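Local coordinates for DUF2235 domain-containing protein (Pseudomonas aeruginosa, PDB 4O5P) that acts as a phospholipase effector, Tle1, of the type VI secretion system and probably hydrolyses membrane phospholipids of target cells, at residues Ser348-Asp353 with Ser364-Thr370; Ser273-Leu279 with Phe327-His333; Gly746-Ile750 with Asp770-Phe775. All blocks are in the same frame, centred on the assembly; numbering follows the deposited sequence.

The three contacts follow one another along the chain, contact 2 first, then contact 1, with contact 3 last. Contacts 1 and 2 share the catalytic family region of α/β-hydrolase type, their centres about 13 Å apart, and they touch: Trp369 O and Cys331 N, 3.1 Å apart, probably form a hydrogen bond where strand 370-375 comes alongside strand 331-336 in the large mixed sheet. Contact 2 pairs core strands; contact 1 pairs the end of strand 346-353 with the loop before strand 370-375. The two thus belong to one catalytic-type unit. Contact 3 belongs to a separate C-terminal region, its nearest atoms about 15 Å from contact 1 and about 23 Å from contact 2.

Contact 1 of 3, residues Ser348-Asp353 with Ser364-Thr370; sequences SIRRRD and SCYRKWT
Arg350 and Tyr366 show how a long polar side chain can serve an aromatic ring with its methylenes and a hydroxyl with its head. CG of Arg350 lies over one face of the Tyr366 ring, 3.8 Å from the ring centroid and 21° off the normal, a CH-pi contact displaced toward the rim. Farther out the chain bends at chi3 (73°), which turns the guanidinium nearly perpendicular to the ring and brings NE to Ser364 OG at 2.8 Å; the hydroxyl oxygen sits in the guanidinium plane. A water accepting from Arg350 NH1 and donating to Tyr366 OH ties the two ends together, while Glu470 takes NH2 in a salt bridge and Glu372 bonds to the phenol. At the ring edge, CG1 of Ile349 packs against Tyr366 CD2 at 3.9 Å.

The backbones pair as a short antiparallel bridge, with Arg351 N bonded to Cys365 O and Cys365 N to Arg351 O, both nearly straight. Arg351 places CG between its backbone N and carbonyl carbon (chi1 90°), and a bend at chi2 carries one guanidinium face over the backbone of Arg367. Its NH1 and NH2 both grip OD1 of Asp353 in a salt bridge within 348-353, NH1 at 2.9 Å, with Asp310 as a further partner of NH2. A second water receives the N-H of Arg367 and donates to Ile349 O and Thr370 OG1, joining both segments at the type II turn 367-370.

Chemically, three of the four arginines here have acidic partners: Glu470 for Arg350, Asp353 and Asp310 for Arg351, Glu311 for Arg367. Arg352 instead bonds through NE to Gly362 O. This probably restrains each guanidinium, and the nearby carboxylates probably offset the gathered positive charge.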
loop_
_atom_site.group_PDB
_atom_site.type_symbol
_atom_site.label_atom_id
_atom_site.label_comp_id
_atom_site.label_asym_id
_atom_site.label_seq_id
_atom_site.Cartn_x
_atom_site.Cartn_y
_atom_site.Cartn_z
ATOM N N SER A 348 3.517 5.403 9.198
ATOM C CA SER A 348 3.549 6.858 9.303
ATOM C C SER A 348 4.841 7.401 8.669
ATOM O O SER A 348 5.816 6.674 8.514
ATOM C CB SER A 348 3.477 7.259 10.773
ATOM O OG SER A 348 3.593 8.665 10.947
ATOM N N ILE A 349 4.849 8.670 8.288
ATOM C CA ILE A 349 6.082 9.283 7.802
ATOM C C ILE A 349 6.822 9.988 8.937
ATOM O O ILE A 349 7.804 10.701 8.693
ATOM C CB ILE A 349 5.825 10.296 6.693
ATOM C CG1 ILE A 349 4.847 11.373 7.161
ATOM C CG2 ILE A 349 5.325 9.604 5.427
ATOM C CD1 ILE A 349 4.854 12.605 6.291
ATOM N N ARG A 350 6.339 9.788 10.165
ATOM C CA ARG A 350 7.039 10.242 11.382
ATOM C C ARG A 350 8.281 9.386 11.644
ATOM O O ARG A 350 8.293 8.176 11.393
ATOM C CB ARG A 350 6.125 10.180 12.626
ATOM C CG ARG A 350 6.468 11.206 13.746
ATOM C CD ARG A 350 5.469 11.145 14.899
ATOM N NE ARG A 350 5.644 9.948 15.732
ATOM C CZ ARG A 350 4.688 9.442 16.502
ATOM N NH1 ARG A 350 3.493 10.007 16.512
ATOM N NH2 ARG A 350 4.912 8.361 17.227
ATOM N N ARG A 351 9.331 10.022 12.146
ATOM C CA ARG A 351 10.585 9.332 12.415
ATOM C C ARG A 351 11.505 10.205 13.282
ATOM O O ARG A 351 11.319 11.425 13.378
ATOM C CB ARG A 351 11.281 8.988 11.097
ATOM C CG ARG A 351 12.224 10.073 10.590
ATOM C CD ARG A 351 11.523 11.330 10.073
ATOM N NE ARG A 351 12.517 12.280 9.557
ATOM C CZ ARG A 351 13.151 13.177 10.309
ATOM N NH1 ARG A 351 12.881 13.262 11.608
ATOM N NH2 ARG A 351 14.051 13.996 9.770
ATOM N N ARG A 352 12.504 9.582 13.895
ATOM C CA ARG A 352 13.486 10.328 14.678
ATOM C C ARG A 352 14.588 10.902 13.779
ATOM O O ARG A 352 14.966 10.274 12.783
ATOM C CB ARG A 352 14.093 9.410 15.737
ATOM C CG ARG A 352 13.054 8.704 16.602
ATOM C CD ARG A 352 13.721 7.859 17.680
ATOM N NE ARG A 352 14.470 8.717 18.598
ATOM C CZ ARG A 352 15.481 8.315 19.365
ATOM N NH1 ARG A 352 15.897 7.047 19.331
ATOM N NH2 ARG A 352 16.090 9.196 20.156
ATOM N N ASP A 353 15.081 12.098 14.104
ATOM C CA ASP A 353 16.250 12.651 13.407
ATOM C C ASP A 353 17.401 11.673 13.495
ATOM O O ASP A 353 17.473 10.864 14.424
ATOM C CB ASP A 353 16.696 13.991 14.008
ATOM C CG ASP A 353 15.771 15.117 13.654
ATOM O OD1 ASP A 353 14.930 14.938 12.741
ATOM O OD2 ASP A 353 15.883 16.191 14.278
ATOM N N SER A 364 10.296 11.188 18.094
ATOM C CA SER A 364 9.770 10.927 16.763
ATOM C C SER A 364 9.076 12.207 16.317
ATOM O O SER A 364 8.322 12.786 17.075
ATOM C CB SER A 364 8.790 9.758 16.794
ATOM O OG SER A 364 8.409 9.381 15.483
ATOM N N CYS A 365 9.368 12.668 15.106
ATOM C CA CYS A 365 8.762 13.881 14.576
ATOM C C CYS A 365 8.746 13.846 13.051
ATOM O O CYS A 365 9.060 12.832 12.429
ATOM C CB CYS A 365 9.553 15.114 15.037
ATOM S SG CYS A 365 11.277 15.130 14.420
ATOM N N TYR A 366 8.405 14.973 12.454
ATOM C CA TYR A 366 8.241 15.038 11.009
ATOM C C TYR A 366 9.311 15.916 10.406
ATOM O O TYR A 366 9.556 17.035 10.863
ATOM C CB TYR A 366 6.843 15.558 10.653
ATOM C CG TYR A 366 5.750 14.640 11.139
ATOM C CD1 TYR A 366 5.268 14.732 12.434
ATOM C CD2 TYR A 366 5.229 13.644 10.305
ATOM C CE1 TYR A 366 4.269 13.872 12.895
ATOM C CE2 TYR A 366 4.232 12.789 10.743
ATOM C CZ TYR A 366 3.756 12.904 12.033
ATOM O OH TYR A 366 2.772 12.042 12.458
ATOM N N ARG A 367 9.947 15.385 9.379
ATOM C CA ARG A 367 10.911 16.118 8.561
ATOM C C ARG A 367 10.338 17.394 7.922
ATOM O O ARG A 367 9.174 17.413 7.523
ATOM C CB ARG A 367 11.373 15.167 7.461
ATOM C CG ARG A 367 12.542 15.663 6.705
ATOM C CD ARG A 367 12.091 16.194 5.361
ATOM N NE ARG A 367 12.883 15.604 4.318
ATOM C CZ ARG A 367 13.082 16.156 3.135
ATOM N NH1 ARG A 367 12.542 17.333 2.834
ATOM N NH2 ARG A 367 13.827 15.513 2.266
ATOM N N LYS A 368 11.159 18.443 7.794
ATOM C CA LYS A 368 10.721 19.698 7.167
ATOM C C LYS A 368 9.976 19.450 5.849
ATOM O O LYS A 368 10.276 18.501 5.129
ATOM C CB LYS A 368 11.919 20.640 6.905
ATOM C CG LYS A 368 12.992 20.072 5.966
ATOM C CD LYS A 368 14.130 21.077 5.742
ATOM C CE LYS A 368 15.223 20.492 4.855
ATOM N NZ LYS A 368 16.399 21.400 4.694
ATOM N N TRP A 369 8.981 20.277 5.554
ATOM C CA TRP A 369 8.278 20.213 4.270
ATOM C C TRP A 369 7.487 18.923 4.072
ATOM O O TRP A 369 7.090 18.623 2.941
ATOM C CB TRP A 369 9.248 20.366 3.085
ATOM C CG TRP A 369 10.245 21.487 3.213
ATOM C CD1 TRP A 369 10.103 22.642 3.930
ATOM C CD2 TRP A 369 11.545 21.542 2.615
ATOM N NE1 TRP A 369 11.236 23.421 3.797
ATOM C CE2 TRP A 369 12.132 22.767 2.992
ATOM C CE3 TRP A 369 12.271 20.671 1.788
ATOM C CZ2 TRP A 369 13.420 23.141 2.581
ATOM C CZ3 TRP A 369 13.539 21.048 1.381
ATOM C CH2 TRP A 369 14.099 22.271 1.777
ATOM N N THR A 370 7.261 18.164 5.147
ATOM C CA THR A 370 6.418 16.965 5.065
ATOM C C THR A 370 5.294 17.025 6.104
ATOM O O THR A 370 5.520 17.450 7.239
ATOM C CB THR A 370 7.243 15.668 5.214
ATOM O OG1 THR A 370 7.743 15.545 6.553
ATOM C CG2 THR A 370 8.425 15.688 4.244
HETATM O O HOH W 1 8.750 13.311 8.016
HETATM O O HOH W 2 1.890 12.194 15.034
#

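Contact 2 of 3, residues Ser273-Leu279 with Phe327-His333; sequences SIEFLGL and FLKRCVH
Leu279 N gives its hydrogen to Val332 O at 2.8 Å, with an angle of 173° at the hydrogen. Leu277 N likewise bonds to Arg330 O, and Leu277 O receives the N-H of Val332 at 2.9 Å while lying 3.2 Å from Cys331 CA, a CA-H...O contact that adds to the bond. This alternation is the signature of parallel pairing, and the two short strand axes run only 5° apart. Before the corner at Glu275, a separate bridge links Ile274 N to Phe327 O and Lys329 N to Ile274 O. Beside it CD1 of Leu328 reaches Ile274 CG2 at 3.6 Å and also touches Leu277 CB, tying the bridge to the strand beyond.

Side chains separate onto two faces. On one, Leu277, Leu279 and Cys331 gather: the sulfur touches CD2 of Leu277 and CD1 of Leu279, each at 3.8 Å. The edge of the His333 ring meets Leu279 O, CD2 lying 3.3 Å from it, while its two ring nitrogens are held by Glu372 and Thr282 N.

On the face of Gly278 and Val332, the Phe276 ring, CE2 foremost, lies beside the glycine, whose lack of a side chain admits it. With CG anti to the backbone N (chi1 -175°), the ring runs alongside the aliphatic part of Arg330, whose CG approaches CD1 of the ring at 3.6 Å, and reaches Val332 CG2 with CE1. The head of Arg330 continues to a salt bridge with Glu413.

Strand 270-280 lies between strands 225-236 and 331-336 in the sheet. Helix 403-416 covers the Phe276 side, whereas helix 238-254 meets Ile274, Leu279 and Phe327; this layering of helices about parallel strands matches the α/β-hydrolase fold.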
loop_
_atom_site.group_PDB
_atom_site.type_symbol
_atom_site.label_atom_id
_atom_site.label_comp_id
_atom_site.label_asym_id
_atom_site.label_seq_id
_atom_site.Cartn_x
_atom_site.Cartn_y
_atom_site.Cartn_z
ATOM N N SER A 273 15.127 16.248 -8.722
ATOM C CA SER A 273 14.466 16.403 -7.434
ATOM C C SER A 273 13.069 15.803 -7.486
ATOM O O SER A 273 12.455 15.754 -8.542
ATOM C CB SER A 273 14.371 17.887 -7.103
ATOM O OG SER A 273 13.443 18.527 -7.967
ATOM N N ILE A 274 12.580 15.336 -6.341
ATOM C CA ILE A 274 11.163 15.026 -6.197
ATOM C C ILE A 274 10.469 16.292 -5.684
ATOM O O ILE A 274 10.552 16.619 -4.509
ATOM C CB ILE A 274 10.922 13.827 -5.246
ATOM C CG1 ILE A 274 11.451 12.530 -5.878
ATOM C CG2 ILE A 274 9.427 13.692 -4.926
ATOM C CD1 ILE A 274 11.386 11.290 -4.959
ATOM N N GLU A 275 9.823 17.023 -6.585
ATOM C CA GLU A 275 9.102 18.251 -6.243
ATOM C C GLU A 275 7.909 17.959 -5.331
ATOM O O GLU A 275 7.519 18.814 -4.520
ATOM C CB GLU A 275 8.586 18.912 -7.519
ATOM C CG GLU A 275 9.666 19.429 -8.462
ATOM C CD GLU A 275 10.543 20.462 -7.804
ATOM O OE1 GLU A 275 10.029 21.548 -7.467
ATOM O OE2 GLU A 275 11.746 20.174 -7.593
ATOM N N PHE A 276 7.328 16.762 -5.467
ATOM C CA PHE A 276 6.150 16.407 -4.666
ATOM C C PHE A 276 5.972 14.888 -4.513
ATOM O O PHE A 276 5.978 14.150 -5.492
ATOM C CB PHE A 276 4.882 17.017 -5.283
ATOM C CG PHE A 276 3.631 16.806 -4.451
ATOM C CD1 PHE A 276 3.301 17.696 -3.427
ATOM C CD2 PHE A 276 2.796 15.718 -4.686
ATOM C CE1 PHE A 276 2.150 17.502 -2.652
ATOM C CE2 PHE A 276 1.655 15.510 -3.923
ATOM C CZ PHE A 276 1.327 16.403 -2.908
ATOM N N LEU A 277 5.816 14.438 -3.273
ATOM C CA LEU A 277 5.548 13.037 -2.992
ATOM C C LEU A 277 4.196 12.970 -2.262
ATOM O O LEU A 277 4.068 13.443 -1.124
ATOM C CB LEU A 277 6.674 12.465 -2.122
ATOM C CG LEU A 277 6.655 10.999 -1.697
ATOM C CD1 LEU A 277 6.765 10.086 -2.929
ATOM C CD2 LEU A 277 7.806 10.764 -0.726
ATOM N N GLY A 278 3.177 12.449 -2.936
ATOM C CA GLY A 278 1.840 12.404 -2.350
ATOM C C GLY A 278 1.424 10.980 -2.036
ATOM O O GLY A 278 1.325 10.148 -2.938
ATOM N N LEU A 279 1.147 10.711 -0.763
ATOM C CA LEU A 279 0.900 9.353 -0.298
ATOM C C LEU A 279 -0.449 9.189 0.412
ATOM O O LEU A 279 -0.846 10.012 1.244
ATOM C CB LEU A 279 2.008 8.918 0.651
ATOM C CG LEU A 279 3.442 9.195 0.227
ATOM C CD1 LEU A 279 4.350 8.956 1.425
ATOM C CD2 LEU A 279 3.818 8.325 -0.960
ATOM N N PHE A 327 16.827 17.021 -2.016
ATOM C CA PHE A 327 16.303 15.957 -2.860
ATOM C C PHE A 327 14.761 15.912 -2.890
ATOM O O PHE A 327 14.150 15.733 -3.956
ATOM C CB PHE A 327 16.890 14.619 -2.422
ATOM C CG PHE A 327 16.441 13.463 -3.260
ATOM C CD1 PHE A 327 16.868 13.341 -4.573
ATOM C CD2 PHE A 327 15.581 12.502 -2.735
ATOM C CE1 PHE A 327 16.453 12.272 -5.352
ATOM C CE2 PHE A 327 15.153 11.433 -3.514
ATOM C CZ PHE A 327 15.592 11.313 -4.817
ATOM N N LEU A 328 14.136 16.103 -1.728
ATOM C CA LEU A 328 12.673 16.047 -1.619
ATOM C C LEU A 328 12.122 17.394 -1.182
ATOM O O LEU A 328 12.454 17.874 -0.096
ATOM C CB LEU A 328 12.251 14.963 -0.611
ATOM C CG LEU A 328 10.769 14.889 -0.238
ATOM C CD1 LEU A 328 9.972 14.477 -1.458
ATOM C CD2 LEU A 328 10.541 13.884 0.926
ATOM N N LYS A 329 11.273 18.003 -2.003
ATOM C CA LYS A 329 10.770 19.360 -1.713
ATOM C C LYS A 329 9.488 19.399 -0.877
ATOM O O LYS A 329 9.205 20.399 -0.223
ATOM C CB LYS A 329 10.502 20.119 -3.015
ATOM C CG LYS A 329 11.650 20.157 -4.018
ATOM C CD LYS A 329 12.930 20.720 -3.443
ATOM C CE LYS A 329 14.047 20.559 -4.495
ATOM N NZ LYS A 329 15.341 21.264 -4.170
ATOM N N ARG A 330 8.709 18.323 -0.909
ATOM C CA ARG A 330 7.359 18.339 -0.338
ATOM C C ARG A 330 6.762 16.929 -0.303
ATOM O O ARG A 330 6.707 16.244 -1.328
ATOM C CB ARG A 330 6.448 19.249 -1.172
ATOM C CG ARG A 330 4.988 19.321 -0.691
ATOM C CD ARG A 330 4.874 20.013 0.666
ATOM N NE ARG A 330 3.481 20.216 1.059
ATOM C CZ ARG A 330 3.097 20.480 2.307
ATOM N NH1 ARG A 330 3.998 20.541 3.277
ATOM N NH2 ARG A 330 1.818 20.663 2.587
ATOM N N CYS A 331 6.303 16.509 0.873
ATOM C CA CYS A 331 5.577 15.250 0.992
ATOM C C CYS A 331 4.298 15.419 1.805
ATOM O O CYS A 331 4.322 15.966 2.913
ATOM C CB CYS A 331 6.448 14.162 1.620
ATOM S SG CYS A 331 5.585 12.562 1.833
ATOM N N VAL A 332 3.181 14.964 1.240
ATOM C CA VAL A 332 1.897 14.991 1.932
ATOM C C VAL A 332 1.393 13.550 2.108
ATOM O O VAL A 332 1.270 12.826 1.130
ATOM C CB VAL A 332 0.855 15.777 1.131
ATOM C CG1 VAL A 332 -0.530 15.590 1.752
ATOM C CG2 VAL A 332 1.240 17.285 1.029
ATOM N N HIS A 333 1.103 13.138 3.343
ATOM C CA HIS A 333 0.606 11.780 3.600
ATOM C C HIS A 333 -0.758 11.830 4.282
ATOM O O HIS A 333 -0.874 12.282 5.406
ATOM C CB HIS A 333 1.577 11.041 4.521
ATOM C CG HIS A 333 1.310 9.570 4.650
ATOM N ND1 HIS A 333 1.741 8.836 5.734
ATOM C CD2 HIS A 333 0.702 8.687 3.820
ATOM C CE1 HIS A 333 1.412 7.565 5.567
ATOM N NE2 HIS A 333 0.777 7.448 4.415
#

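Contact 3 of 3, residues Gly746-Ile750 with Asp770-Phe775; sequences GLPEI and DNLRAF
Arg773 and Leu747 carry the contact between the loop leading into strand 749-753 and the end of helix 767-772. The guanidinium of Arg773 is held between two aliphatic groups: CD1 of Leu747 stands 4.2 Å above the centre of one face, and CD1 of Ile750 comes against the opposite face, 3.3 Å from NH1. At the edge Pro748 O accepts from NH2 at 3.2 Å, nearly along the C=O axis though tilted 16° from the guanidinium plane, with a weak second bond from NH1. Bends at chi2 and chi3 (-139° and -76°) swing the head of Arg773 across to this carbonyl.

The same CD1 of Leu747 also touches Asp770 O at 3.7 Å, while CD2 touches Arg773 O and, 3.8 Å away, CD2 of Phe775. That ring meets Pro748 as well, whose CD lies 4.0 Å from Phe775 CE2, so leucine and proline together pack against the phenylalanine.

In the second shell, Ser698 OG bonds to the backbone carbonyl of Arg773, and Ala774 N bonds back to Asn771 O in a turn just past the end of the helix.

This is plain packing at the surface, joining edge strand 749-753 of a three-stranded antiparallel sheet to the segment after helix 767-772. Strand 749-753 pairs with strand 715-723, where Pro748 rests on Val720 and Arg722 and Ile750 on Leu718. Ile750 also meets Leu700 and Phe775 meets Ser698, both on strand 697-702 of the four-stranded antiparallel sheet, while helix 779-787 packs against Leu772 and Ala774.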
loop_
_atom_site.group_PDB
_atom_site.type_symbol
_atom_site.label_atom_id
_atom_site.label_comp_id
_atom_site.label_asym_id
_atom_site.label_seq_id
_atom_site.Cartn_x
_atom_site.Cartn_y
_atom_site.Cartn_z
ATOM N N GLY A 746 6.429 -15.117 30.533
ATOM C CA GLY A 746 7.226 -15.745 29.488
ATOM C C GLY A 746 6.744 -15.495 28.064
ATOM O O GLY A 746 5.545 -15.284 27.813
ATOM N N LEU A 747 7.688 -15.521 27.126
ATOM C CA LEU A 747 7.382 -15.444 25.704
ATOM C C LEU A 747 6.585 -16.680 25.243
ATOM O O LEU A 747 6.659 -17.743 25.867
ATOM C CB LEU A 747 8.683 -15.350 24.903
ATOM C CG LEU A 747 9.572 -14.118 25.063
ATOM C CD1 LEU A 747 10.988 -14.433 24.597
ATOM C CD2 LEU A 747 9.007 -12.942 24.266
ATOM N N PRO A 748 5.828 -16.546 24.138
ATOM C CA PRO A 748 5.025 -17.668 23.631
ATOM C C PRO A 748 5.861 -18.902 23.337
ATOM O O PRO A 748 7.046 -18.792 23.016
ATOM C CB PRO A 748 4.445 -17.115 22.329
ATOM C CG PRO A 748 4.361 -15.647 22.562
ATOM C CD PRO A 748 5.603 -15.317 23.358
ATOM N N GLU A 749 5.243 -20.069 23.448
ATOM C CA GLU A 749 5.942 -21.316 23.198
ATOM C C GLU A 749 5.724 -21.768 21.758
ATOM O O GLU A 749 4.605 -22.100 21.364
ATOM C CB GLU A 749 5.472 -22.377 24.192
ATOM C CG GLU A 749 6.233 -22.360 25.508
ATOM C CD GLU A 749 7.625 -22.975 25.375
ATOM O OE1 GLU A 749 7.883 -23.678 24.365
ATOM O OE2 GLU A 749 8.462 -22.761 26.281
ATOM N N ILE A 750 6.793 -21.773 20.969
ATOM C CA ILE A 750 6.679 -22.069 19.547
ATOM C C ILE A 750 7.268 -23.431 19.193
ATOM O O ILE A 750 8.375 -23.791 19.623
ATOM C CB ILE A 750 7.352 -20.986 18.691
ATOM C CG1 ILE A 750 6.903 -19.592 19.157
ATOM C CG2 ILE A 750 7.032 -21.215 17.227
ATOM C CD1 ILE A 750 7.713 -18.421 18.597
ATOM N N ASP A 770 15.937 -15.450 23.336
ATOM C CA ASP A 770 14.871 -14.740 24.038
ATOM C C ASP A 770 14.997 -13.225 23.833
ATOM O O ASP A 770 13.989 -12.506 23.771
ATOM C CB ASP A 770 14.898 -15.039 25.537
ATOM C CG ASP A 770 14.521 -16.473 25.863
ATOM O OD1 ASP A 770 14.132 -17.243 24.952
ATOM O OD2 ASP A 770 14.602 -16.825 27.059
ATOM N N ASN A 771 16.230 -12.728 23.748
ATOM C CA ASN A 771 16.416 -11.296 23.551
ATOM C C ASN A 771 15.990 -10.898 22.152
ATOM O O ASN A 771 15.365 -9.849 21.958
ATOM C CB ASN A 771 17.858 -10.865 23.801
ATOM C CG ASN A 771 18.118 -9.443 23.346
ATOM O OD1 ASN A 771 18.828 -9.212 22.361
ATOM N ND2 ASN A 771 17.508 -8.480 24.035
ATOM N N LEU A 772 16.326 -11.736 21.175
ATOM C CA LEU A 772 15.937 -11.443 19.799
ATOM C C LEU A 772 14.418 -11.410 19.657
ATOM O O LEU A 772 13.885 -10.617 18.884
ATOM C CB LEU A 772 16.532 -12.469 18.843
ATOM C CG LEU A 772 18.058 -12.450 18.730
ATOM C CD1 LEU A 772 18.522 -13.621 17.879
ATOM C CD2 LEU A 772 18.552 -11.126 18.149
ATOM N N ARG A 773 13.738 -12.262 20.430
ATOM C CA ARG A 773 12.280 -12.404 20.384
ATOM C C ARG A 773 11.526 -11.430 21.292
ATOM O O ARG A 773 10.290 -11.461 21.348
ATOM C CB ARG A 773 11.878 -13.834 20.773
ATOM C CG ARG A 773 12.203 -14.903 19.735
ATOM C CD ARG A 773 11.063 -15.907 19.617
ATOM N NE ARG A 773 11.037 -16.828 20.737
ATOM C CZ ARG A 773 9.952 -17.119 21.447
ATOM N NH1 ARG A 773 8.776 -16.574 21.154
ATOM N NH2 ARG A 773 10.045 -17.971 22.451
ATOM N N ALA A 774 12.262 -10.594 22.018
ATOM C CA ALA A 774 11.665 -9.727 23.034
ATOM C C ALA A 774 10.595 -8.822 22.443
ATOM O O ALA A 774 10.764 -8.284 21.350
ATOM C CB ALA A 774 12.740 -8.882 23.723
ATOM N N PHE A 775 9.502 -8.650 23.176
ATOM C CA PHE A 775 8.475 -7.691 22.786
ATOM C C PHE A 775 8.992 -6.265 22.972
ATOM O O PHE A 775 9.264 -5.842 24.099
ATOM C CB PHE A 775 7.214 -7.894 23.633
ATOM C CG PHE A 775 6.394 -9.088 23.232
ATOM C CD1 PHE A 775 5.647 -9.073 22.055
ATOM C CD2 PHE A 775 6.345 -10.206 24.041
ATOM C CE1 PHE A 775 4.891 -10.171 21.694
ATOM C CE2 PHE A 775 5.590 -11.308 23.686
ATOM C CZ PHE A 775 4.861 -11.290 22.515
#